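Local coordinates for protein ancestral D-type dye decolorizing peroxidase (Geotrichum candidum, PDB 7ANV) that probably uses its haem to oxidise dyes and related substrates with hydrogen peroxide, as an ancestral member of the D-type dye-decolorizing peroxidases, at residues C337-H342 / S421-V426; T346-D351 / P416-S421; P259-F264 / A288-R293. All coordinates share one frame; numbering follows the deposited sequence.

Contact 1: C337-H342 / S421-V426; sequences CPFAAH and SKPNPV. With HEM (protoporphyrin IX containing Fe), chain B; SO4 (sulfate ion), chain E.
Phe339 and Lys422 meet where a loop leading to the haem ligand leans on an outer loop. Along 337-342, Pro338 opens a type I turn that ends at Ala341. Second in that turn, Phe339 keeps CG beside its backbone N (chi1 -75°), which carries the ring out to 421-426. Its CZ reaches Lys422 CB at 3.6 Å, the closest approach here, while CE2 lies 4.1 Å from Val426 CG1 and the ring crosses both side chains at about a right angle. Pro423 CD adds a looser apolar contact, 4.4 Å from Phe339 CZ. Ala341 then takes the N-cap position of helix 342-346, and His342 begins the helix, its NE2 binding the haem iron at 2.0 Å. The other nitrogen, ND1, is hydrogen-bonded to Asp431, the proximal His-Asp pairing familiar from haem peroxidases. Only the root of Lys422 serves the aromatic ring. Its chain bends at chi4 (60°), and NZ donates to Val426 O at 2.7 Å, nearly along the C=O axis, with a weak second bond to Pro423 O. The chemistry thus divides a lysine in two: its CB methylene packs against the phenyl ring, while the ammonium group clasps its own type I turn, Pro423 to Val426.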
# COMPACT_ATOMS: atom_id res chain seq x y z
N CYS A 337 -5.42 -16.19 14.97
CA CYS A 337 -4.76 -15.60 13.78
C CYS A 337 -3.33 -16.09 13.72
O CYS A 337 -2.55 -15.91 14.66
CB CYS A 337 -4.76 -14.09 13.91
SG CYS A 337 -4.15 -13.24 12.44
N PRO A 338 -2.92 -16.69 12.59
CA PRO A 338 -1.52 -17.06 12.44
C PRO A 338 -0.62 -15.82 12.58
O PRO A 338 -1.00 -14.74 12.15
CB PRO A 338 -1.45 -17.67 11.05
CG PRO A 338 -2.87 -18.10 10.80
CD PRO A 338 -3.75 -17.05 11.44
N PHE A 339 0.58 -15.98 13.12
CA PHE A 339 1.57 -14.87 13.17
C PHE A 339 1.80 -14.30 11.77
O PHE A 339 1.92 -13.07 11.58
CB PHE A 339 2.91 -15.32 13.72
CG PHE A 339 2.94 -15.51 15.21
CD1 PHE A 339 2.75 -14.42 16.06
CD2 PHE A 339 3.11 -16.77 15.77
CE1 PHE A 339 2.81 -14.59 17.43
CE2 PHE A 339 3.14 -16.92 17.15
CZ PHE A 339 2.96 -15.84 17.96
N ALA A 340 1.89 -15.18 10.76
CA ALA A 340 2.33 -14.78 9.42
C ALA A 340 1.13 -14.29 8.59
O ALA A 340 1.35 -13.99 7.40
CB ALA A 340 3.10 -15.90 8.76
N ALA A 341 -0.10 -14.25 9.13
CA ALA A 341 -1.23 -13.67 8.37
C ALA A 341 -0.82 -12.25 7.96
O ALA A 341 -0.20 -11.54 8.78
CB ALA A 341 -2.52 -13.69 9.18
N HIS A 342 -1.18 -11.83 6.75
CA HIS A 342 -0.74 -10.54 6.16
C HIS A 342 -0.90 -9.39 7.16
O HIS A 342 0.09 -8.68 7.40
CB HIS A 342 -1.45 -10.27 4.84
CG HIS A 342 -1.09 -8.96 4.22
ND1 HIS A 342 0.19 -8.63 3.84
CD2 HIS A 342 -1.88 -7.93 3.82
CE1 HIS A 342 0.17 -7.44 3.27
NE2 HIS A 342 -1.10 -6.95 3.28
N SER A 421 8.22 -11.96 20.18
CA SER A 421 7.28 -12.19 21.31
C SER A 421 6.70 -13.61 21.22
O SER A 421 6.12 -14.11 22.20
CB SER A 421 6.22 -11.15 21.30
OG SER A 421 5.67 -11.08 20.00
N LYS A 422 6.84 -14.27 20.07
CA LYS A 422 6.36 -15.67 19.90
C LYS A 422 7.12 -16.61 20.83
O LYS A 422 8.22 -16.32 21.31
CB LYS A 422 6.55 -16.08 18.43
CG LYS A 422 8.00 -16.44 18.14
CD LYS A 422 8.37 -16.80 16.72
CE LYS A 422 9.86 -16.93 16.54
NZ LYS A 422 10.44 -17.99 17.40
N PRO A 423 6.59 -17.83 21.10
CA PRO A 423 7.33 -18.86 21.79
C PRO A 423 8.55 -19.25 20.96
O PRO A 423 8.46 -19.38 19.75
CB PRO A 423 6.34 -20.03 21.96
CG PRO A 423 4.99 -19.37 21.81
CD PRO A 423 5.21 -18.27 20.80
N ASN A 424 9.65 -19.50 21.65
CA ASN A 424 10.92 -19.84 20.95
C ASN A 424 10.75 -20.99 19.95
O ASN A 424 11.38 -20.91 18.89
CB ASN A 424 12.07 -20.11 21.90
CG ASN A 424 12.52 -18.86 22.60
OD1 ASN A 424 12.33 -17.76 22.10
ND2 ASN A 424 13.15 -19.03 23.75
N PRO A 425 10.03 -22.11 20.24
CA PRO A 425 9.91 -23.20 19.26
C PRO A 425 9.13 -22.88 17.98
O PRO A 425 9.18 -23.70 17.04
CB PRO A 425 9.18 -24.32 20.03
CG PRO A 425 9.47 -24.00 21.47
CD PRO A 425 9.43 -22.48 21.53
N VAL A 426 8.44 -21.73 17.93
CA VAL A 426 7.55 -21.42 16.78
C VAL A 426 8.36 -20.77 15.66
O VAL A 426 9.13 -19.85 15.95
CB VAL A 426 6.34 -20.59 17.23
CG1 VAL A 426 5.54 -20.05 16.04
CG2 VAL A 426 5.48 -21.44 18.15
CHA HEM B . -3.93 -4.65 4.97
CHB HEM B . -4.15 -7.10 0.79
CHC HEM B . 0.36 -5.51 -0.32
CHD HEM B . 0.65 -3.43 4.04
C1A HEM B . -4.37 -5.44 3.92
C2A HEM B . -5.64 -6.05 3.85
C3A HEM B . -5.71 -6.76 2.68
C4A HEM B . -4.47 -6.56 2.01
CMA HEM B . -6.88 -7.56 2.16
CAA HEM B . -6.73 -6.01 4.91
CBA HEM B . -7.56 -4.74 4.95
CGA HEM B . -7.21 -3.81 6.08
O1A HEM B . -6.89 -4.16 7.23
O2A HEM B . -7.26 -2.64 5.85
C1B HEM B . -2.93 -6.87 0.13
C2B HEM B . -2.62 -7.36 -1.17
C3B HEM B . -1.38 -6.91 -1.51
C4B HEM B . -0.91 -6.11 -0.36
CMB HEM B . -3.51 -8.23 -2.03
CAB HEM B . -0.60 -7.08 -2.76
CBB HEM B . -1.12 -7.37 -3.98
C1C HEM B . 0.85 -4.82 0.79
C2C HEM B . 2.15 -4.29 0.93
C3C HEM B . 2.22 -3.74 2.19
C4C HEM B . 0.95 -3.92 2.81
CMC HEM B . 3.24 -4.35 -0.13
CAC HEM B . 3.33 -3.07 2.89
CBC HEM B . 4.60 -3.28 2.57
C1D HEM B . -0.63 -3.56 4.60
C2D HEM B . -0.93 -2.93 5.90
C3D HEM B . -2.20 -3.29 6.15
C4D HEM B . -2.65 -4.13 5.02
CMD HEM B . -0.06 -2.06 6.80
CAD HEM B . -3.02 -2.91 7.37
CBD HEM B . -2.75 -3.81 8.58
CGD HEM B . -3.47 -3.32 9.81
O1D HEM B . -4.10 -4.18 10.47
O2D HEM B . -3.39 -2.12 10.18
NA HEM B . -3.65 -5.75 2.77
NB HEM B . -1.90 -6.12 0.56
NC HEM B . 0.15 -4.63 1.96
ND HEM B . -1.65 -4.30 4.12
FE HEM B . -1.77 -5.23 2.43
S SO4 E . 12.02 -22.66 25.01
O1 SO4 E . 11.95 -23.47 26.20
O2 SO4 E . 12.97 -21.59 25.21
O3 SO4 E . 10.71 -22.08 24.76
O4 SO4 E . 12.42 -23.53 23.94

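Contact 2: T346-D351 / P416-S421; sequences TNPRAD and PNFPPS. With HEM (protoporphyrin IX containing Fe), chain B.
Pro348 and Phe418 form the apolar end of this contact, and Asp351 with Ser421 the polar one. Pro348 CG comes up at the edge of the phenyl ring, in its plane, 3.7 Å from Phe418 CZ. One face of that ring is covered by Pro419, whose CB lies 3.6 Å above the plane of the Phe418 ring, over its centre; the peptide bond before this proline is cis. Trp412 of helix 405-413 stacks on Phe418 and also touches Pro348, so this side is closely packed and buried. Pro419 CG also lies 3.9 Å from Asp351 OD2, whose charge is met by a salt bridge to Arg344. The other end faces solvent more, at exposed Pro420 and partly exposed Ser421, and a single hydrogen bond holds it: Ser421 OG to Asp351 O, 2.8 Å, in the carbonyl plane and on a lone pair. A chi1 of 50° sets the hydroxyl between backbone N and carbonyl carbon, facing that oxygen. Away from the interface, Asn347 ND2 donates to haem O2D at 3.0 Å, while Arg349 NH2 approaches O1D edge-on, in the guanidinium plane (N-H...O 166°). Asn347 OD1 also accepts from Arg349 N, an Asx turn at the haem propionate site, just after the proximal helix.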
# COMPACT_ATOMS: atom_id res chain seq x y z
N THR A 346 2.00 -6.97 8.99
CA THR A 346 2.16 -5.56 8.55
C THR A 346 1.77 -4.58 9.66
O THR A 346 2.29 -3.46 9.63
CB THR A 346 1.43 -5.30 7.23
OG1 THR A 346 0.05 -5.50 7.48
CG2 THR A 346 1.95 -6.24 6.17
N ASN A 347 0.93 -5.00 10.59
CA ASN A 347 0.59 -4.25 11.82
C ASN A 347 0.54 -5.23 12.98
O ASN A 347 -0.50 -5.85 13.23
CB ASN A 347 -0.74 -3.50 11.67
CG ASN A 347 -1.06 -2.76 12.94
OD1 ASN A 347 -0.29 -2.77 13.93
ND2 ASN A 347 -2.24 -2.20 12.97
N PRO A 348 1.69 -5.48 13.65
CA PRO A 348 1.81 -6.51 14.69
C PRO A 348 0.98 -6.27 15.96
O PRO A 348 0.81 -7.24 16.74
CB PRO A 348 3.30 -6.53 15.03
CG PRO A 348 3.94 -6.03 13.74
CD PRO A 348 3.01 -4.94 13.26
N ARG A 349 0.42 -5.07 16.13
CA ARG A 349 -0.45 -4.75 17.30
C ARG A 349 0.27 -5.22 18.57
O ARG A 349 1.45 -4.83 18.77
CB ARG A 349 -1.86 -5.30 17.06
CG ARG A 349 -2.53 -4.76 15.80
CD ARG A 349 -4.02 -5.14 15.65
NE ARG A 349 -4.45 -4.72 14.33
CZ ARG A 349 -5.53 -4.03 14.04
NH1 ARG A 349 -6.44 -3.78 14.97
NH2 ARG A 349 -5.74 -3.68 12.77
N ALA A 350 -0.37 -6.03 19.42
CA ALA A 350 0.20 -6.37 20.74
C ALA A 350 1.45 -7.24 20.60
O ALA A 350 2.15 -7.40 21.57
CB ALA A 350 -0.83 -7.03 21.63
N ASP A 351 1.73 -7.85 19.44
CA ASP A 351 2.98 -8.62 19.25
C ASP A 351 4.21 -7.74 19.53
O ASP A 351 5.29 -8.32 19.86
CB ASP A 351 3.08 -9.23 17.86
CG ASP A 351 2.08 -10.32 17.58
OD1 ASP A 351 1.34 -10.68 18.51
OD2 ASP A 351 2.00 -10.77 16.39
N PRO A 416 10.93 -14.96 8.42
CA PRO A 416 10.18 -16.14 8.88
C PRO A 416 10.20 -16.33 10.40
O PRO A 416 9.46 -17.21 10.91
CB PRO A 416 10.84 -17.31 8.16
CG PRO A 416 12.23 -16.82 7.88
CD PRO A 416 12.14 -15.33 7.67
N ASN A 417 11.01 -15.56 11.11
CA ASN A 417 11.16 -15.74 12.58
C ASN A 417 10.68 -14.52 13.34
O ASN A 417 10.76 -14.53 14.59
CB ASN A 417 12.58 -16.13 12.94
CG ASN A 417 12.82 -17.55 12.49
OD1 ASN A 417 12.10 -18.45 12.94
ND2 ASN A 417 13.71 -17.75 11.55
N PHE A 418 10.07 -13.56 12.66
CA PHE A 418 9.32 -12.48 13.33
C PHE A 418 7.99 -13.04 13.82
O PHE A 418 7.47 -13.95 13.20
CB PHE A 418 9.13 -11.35 12.31
CG PHE A 418 8.39 -10.19 12.90
CD1 PHE A 418 9.02 -9.35 13.79
CD2 PHE A 418 7.06 -9.98 12.57
CE1 PHE A 418 8.34 -8.28 14.36
CE2 PHE A 418 6.38 -8.92 13.15
CZ PHE A 418 7.02 -8.08 14.05
N PRO A 419 7.37 -12.60 14.94
CA PRO A 419 7.93 -11.66 15.92
C PRO A 419 8.63 -12.34 17.09
O PRO A 419 8.35 -13.49 17.44
CB PRO A 419 6.65 -10.97 16.43
CG PRO A 419 5.63 -12.09 16.44
CD PRO A 419 6.02 -13.03 15.33
N PRO A 420 9.57 -11.65 17.77
CA PRO A 420 10.30 -12.28 18.87
C PRO A 420 9.42 -12.55 20.10
O PRO A 420 9.89 -13.24 20.99
CB PRO A 420 11.40 -11.28 19.23
CG PRO A 420 11.04 -9.99 18.51
CD PRO A 420 10.06 -10.31 17.41
N SER A 421 8.22 -11.96 20.18
CA SER A 421 7.28 -12.19 21.31
C SER A 421 6.70 -13.61 21.22
O SER A 421 6.12 -14.11 22.20
CB SER A 421 6.22 -11.15 21.30
OG SER A 421 5.67 -11.08 20.00
CHA HEM B . -3.93 -4.65 4.97
CHB HEM B . -4.15 -7.10 0.79
CHC HEM B . 0.36 -5.51 -0.32
CHD HEM B . 0.65 -3.43 4.04
C1A HEM B . -4.37 -5.44 3.92
C2A HEM B . -5.64 -6.05 3.85
C3A HEM B . -5.71 -6.76 2.68
C4A HEM B . -4.47 -6.56 2.01
CMA HEM B . -6.88 -7.56 2.16
CAA HEM B . -6.73 -6.01 4.91
CBA HEM B . -7.56 -4.74 4.95
CGA HEM B . -7.21 -3.81 6.08
O1A HEM B . -6.89 -4.16 7.23
O2A HEM B . -7.26 -2.64 5.85
C1B HEM B . -2.93 -6.87 0.13
C2B HEM B . -2.62 -7.36 -1.17
C3B HEM B . -1.38 -6.91 -1.51
C4B HEM B . -0.91 -6.11 -0.36
CMB HEM B . -3.51 -8.23 -2.03
CAB HEM B . -0.60 -7.08 -2.76
CBB HEM B . -1.12 -7.37 -3.98
C1C HEM B . 0.85 -4.82 0.79
C2C HEM B . 2.15 -4.29 0.93
C3C HEM B . 2.22 -3.74 2.19
C4C HEM B . 0.95 -3.92 2.81
CMC HEM B . 3.24 -4.35 -0.13
CAC HEM B . 3.33 -3.07 2.89
CBC HEM B . 4.60 -3.28 2.57
C1D HEM B . -0.63 -3.56 4.60
C2D HEM B . -0.93 -2.93 5.90
C3D HEM B . -2.20 -3.29 6.15
C4D HEM B . -2.65 -4.13 5.02
CMD HEM B . -0.06 -2.06 6.80
CAD HEM B . -3.02 -2.91 7.37
CBD HEM B . -2.75 -3.81 8.58
CGD HEM B . -3.47 -3.32 9.81
O1D HEM B . -4.10 -4.18 10.47
O2D HEM B . -3.39 -2.12 10.18
NA HEM B . -3.65 -5.75 2.77
NB HEM B . -1.90 -6.12 0.56
NC HEM B . 0.15 -4.63 1.96
ND HEM B . -1.65 -4.30 4.12
FE HEM B . -1.77 -5.23 2.43

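Contact 3: P259-F264 / A288-R293; sequences PEFNKF and ARLVGR. With HEM (protoporphyrin IX containing Fe), chain B.
Both phenylalanines swing CG opposite the backbone N (chi1 180° in Phe261, -176° in Phe264), and two rings one helical turn apart reach toward Leu290. The leucine answers with CG beside its own N (chi1 -61°), bringing CD1 up to both rings. This methyl lies 4.0 Å from Phe261 CE1, the two side chains arriving from opposite directions, and 4.5 Å from Phe264 CE2, where it comes at the ring edge, near its plane. One branch therefore carries the whole apolar contact. The next residue, Val291, touches the haem methyl CMA with CG1 at 3.8 Å. After Gly292 leaves the helix with positive phi, Arg293 runs extended from CG to NE and donates from NE to haem O1A at 3.2 Å, the bond rather bent (141°). Its NH1 is held by the carbonyls of Gly297 and Asn318. A leucine in its place would probably leave the propionate oxygen O1A without this donor and its compensating charge, and those carbonyls without their shared partner. Phe261 has further aromatic neighbours in Phe195, stacked, and Phe465, edge-to-face. Leu290 thus joins two helices: the end of 279-291 borders the haem, with 258-267 behind, following strand 247-256 of one of the two four-stranded antiparallel sheets.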
# COMPACT_ATOMS: atom_id res chain seq x y z
N PRO A 259 -6.31 -16.97 -10.16
CA PRO A 259 -6.67 -18.38 -10.26
C PRO A 259 -5.67 -19.28 -9.51
O PRO A 259 -6.10 -20.28 -8.90
CB PRO A 259 -6.64 -18.66 -11.77
CG PRO A 259 -6.81 -17.32 -12.39
CD PRO A 259 -6.13 -16.33 -11.47
N GLU A 260 -4.39 -18.88 -9.54
CA GLU A 260 -3.29 -19.62 -8.85
C GLU A 260 -3.49 -19.54 -7.33
O GLU A 260 -3.39 -20.57 -6.65
CB GLU A 260 -1.94 -19.08 -9.33
CG GLU A 260 -1.63 -19.43 -10.76
CD GLU A 260 -2.16 -18.48 -11.82
OE1 GLU A 260 -2.93 -17.52 -11.48
OE2 GLU A 260 -1.72 -18.63 -12.98
N PHE A 261 -3.83 -18.37 -6.79
CA PHE A 261 -4.17 -18.21 -5.36
C PHE A 261 -5.35 -19.13 -5.02
O PHE A 261 -5.34 -19.89 -4.00
CB PHE A 261 -4.45 -16.74 -5.08
CG PHE A 261 -4.80 -16.44 -3.65
CD1 PHE A 261 -3.80 -16.27 -2.71
CD2 PHE A 261 -6.11 -16.29 -3.27
CE1 PHE A 261 -4.13 -16.01 -1.40
CE2 PHE A 261 -6.43 -16.01 -1.95
CZ PHE A 261 -5.44 -15.84 -1.03
N ASN A 262 -6.39 -19.06 -5.84
CA ASN A 262 -7.63 -19.84 -5.61
C ASN A 262 -7.29 -21.34 -5.63
O ASN A 262 -7.85 -22.08 -4.82
CB ASN A 262 -8.72 -19.44 -6.60
CG ASN A 262 -9.37 -18.15 -6.18
OD1 ASN A 262 -9.47 -17.88 -4.97
ND2 ASN A 262 -9.83 -17.38 -7.15
N LYS A 263 -6.45 -21.77 -6.57
CA LYS A 263 -6.05 -23.19 -6.70
C LYS A 263 -5.36 -23.63 -5.41
O LYS A 263 -5.64 -24.72 -4.93
CB LYS A 263 -5.11 -23.34 -7.89
CG LYS A 263 -4.64 -24.74 -8.19
CD LYS A 263 -3.72 -24.74 -9.43
CE LYS A 263 -3.38 -26.11 -9.97
NZ LYS A 263 -2.31 -26.75 -9.17
N PHE A 264 -4.50 -22.79 -4.86
CA PHE A 264 -3.81 -23.10 -3.59
C PHE A 264 -4.84 -23.30 -2.46
O PHE A 264 -4.72 -24.27 -1.67
CB PHE A 264 -2.80 -22.00 -3.32
CG PHE A 264 -2.00 -22.30 -2.09
CD1 PHE A 264 -1.06 -23.31 -2.11
CD2 PHE A 264 -2.27 -21.66 -0.90
CE1 PHE A 264 -0.34 -23.61 -0.96
CE2 PHE A 264 -1.53 -21.93 0.23
CZ PHE A 264 -0.58 -22.93 0.19
N ALA A 288 -8.99 -16.84 4.87
CA ALA A 288 -9.12 -15.85 5.97
C ALA A 288 -7.88 -15.87 6.86
O ALA A 288 -7.46 -14.81 7.36
CB ALA A 288 -10.37 -16.10 6.79
N ARG A 289 -7.32 -17.06 7.07
CA ARG A 289 -6.13 -17.18 7.94
C ARG A 289 -4.84 -16.80 7.21
O ARG A 289 -3.88 -16.49 7.94
CB ARG A 289 -6.09 -18.58 8.51
CG ARG A 289 -7.23 -18.80 9.51
CD ARG A 289 -7.15 -20.16 10.16
NE ARG A 289 -6.03 -20.52 11.01
CZ ARG A 289 -5.92 -20.23 12.31
NH1 ARG A 289 -6.82 -19.48 12.92
NH2 ARG A 289 -4.87 -20.69 12.98
N LEU A 290 -4.81 -16.71 5.87
CA LEU A 290 -3.64 -16.14 5.16
C LEU A 290 -3.62 -14.61 5.27
O LEU A 290 -2.53 -14.01 5.34
CB LEU A 290 -3.66 -16.53 3.66
CG LEU A 290 -3.59 -18.03 3.33
CD1 LEU A 290 -3.40 -18.21 1.83
CD2 LEU A 290 -2.49 -18.71 4.10
N VAL A 291 -4.79 -13.97 5.30
CA VAL A 291 -4.89 -12.49 5.29
C VAL A 291 -5.01 -11.96 6.73
O VAL A 291 -4.44 -10.91 7.01
CB VAL A 291 -6.08 -12.03 4.43
CG1 VAL A 291 -6.33 -10.54 4.53
CG2 VAL A 291 -5.87 -12.40 2.97
N GLY A 292 -5.80 -12.60 7.59
CA GLY A 292 -6.13 -12.06 8.91
C GLY A 292 -7.55 -11.52 8.97
O GLY A 292 -7.99 -11.15 10.07
N ARG A 293 -8.26 -11.54 7.83
CA ARG A 293 -9.68 -11.15 7.77
C ARG A 293 -10.37 -12.13 6.82
O ARG A 293 -9.74 -12.52 5.84
CB ARG A 293 -9.86 -9.72 7.24
CG ARG A 293 -9.32 -8.63 8.14
CD ARG A 293 -9.53 -7.24 7.54
NE ARG A 293 -8.96 -6.22 8.42
CZ ARG A 293 -9.55 -5.67 9.46
NH1 ARG A 293 -10.81 -5.94 9.76
NH2 ARG A 293 -8.87 -4.82 10.22
CHA HEM B . -3.93 -4.65 4.97
CHB HEM B . -4.15 -7.10 0.79
CHC HEM B . 0.36 -5.51 -0.32
CHD HEM B . 0.65 -3.43 4.04
C1A HEM B . -4.37 -5.44 3.92
C2A HEM B . -5.64 -6.05 3.85
C3A HEM B . -5.71 -6.76 2.68
C4A HEM B . -4.47 -6.56 2.01
CMA HEM B . -6.88 -7.56 2.16
CAA HEM B . -6.73 -6.01 4.91
CBA HEM B . -7.56 -4.74 4.95
CGA HEM B . -7.21 -3.81 6.08
O1A HEM B . -6.89 -4.16 7.23
O2A HEM B . -7.26 -2.64 5.85
C1B HEM B . -2.93 -6.87 0.13
C2B HEM B . -2.62 -7.36 -1.17
C3B HEM B . -1.38 -6.91 -1.51
C4B HEM B . -0.91 -6.11 -0.36
CMB HEM B . -3.51 -8.23 -2.03
CAB HEM B . -0.60 -7.08 -2.76
CBB HEM B . -1.12 -7.37 -3.98
C1C HEM B . 0.85 -4.82 0.79
C2C HEM B . 2.15 -4.29 0.93
C3C HEM B . 2.22 -3.74 2.19
C4C HEM B . 0.95 -3.92 2.81
CMC HEM B . 3.24 -4.35 -0.13
CAC HEM B . 3.33 -3.07 2.89
CBC HEM B . 4.60 -3.28 2.57
C1D HEM B . -0.63 -3.56 4.60
C2D HEM B . -0.93 -2.93 5.90
C3D HEM B . -2.20 -3.29 6.15
C4D HEM B . -2.65 -4.13 5.02
CMD HEM B . -0.06 -2.06 6.80
CAD HEM B . -3.02 -2.91 7.37
CBD HEM B . -2.75 -3.81 8.58
CGD HEM B . -3.47 -3.32 9.81
O1D HEM B . -4.10 -4.18 10.47
O2D HEM B . -3.39 -2.12 10.18
NA HEM B . -3.65 -5.75 2.77
NB HEM B . -1.90 -6.12 0.56
NC HEM B . 0.15 -4.63 1.96
ND HEM B . -1.65 -4.30 4.12
FE HEM B . -1.77 -5.23 2.43

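In the fold
Three modest interfaces, one cofactor: each contact has a segment that reaches the haem, and together they supply the iron ligand and donors to both propionates. Contacts 1 and 2, with centres about 7 Å apart, share Ser421, and contact 2 is nested in the chain loop that contact 1 closes. Phe339 CD1 joins them, lying 3.6 Å from Pro419 CD. Contact 3 comes earlier in the chain, its centre about 18 Å from that of contact 1, yet Leu290 O lies 2.9 Å from His342 N, a probable hydrogen bond linking the end of helix 279-291 to the proximal helix. Arg293 and Arg349, from contacts 3 and 2, converge beside the propionates, their NH2 atoms 4.2 Å apart.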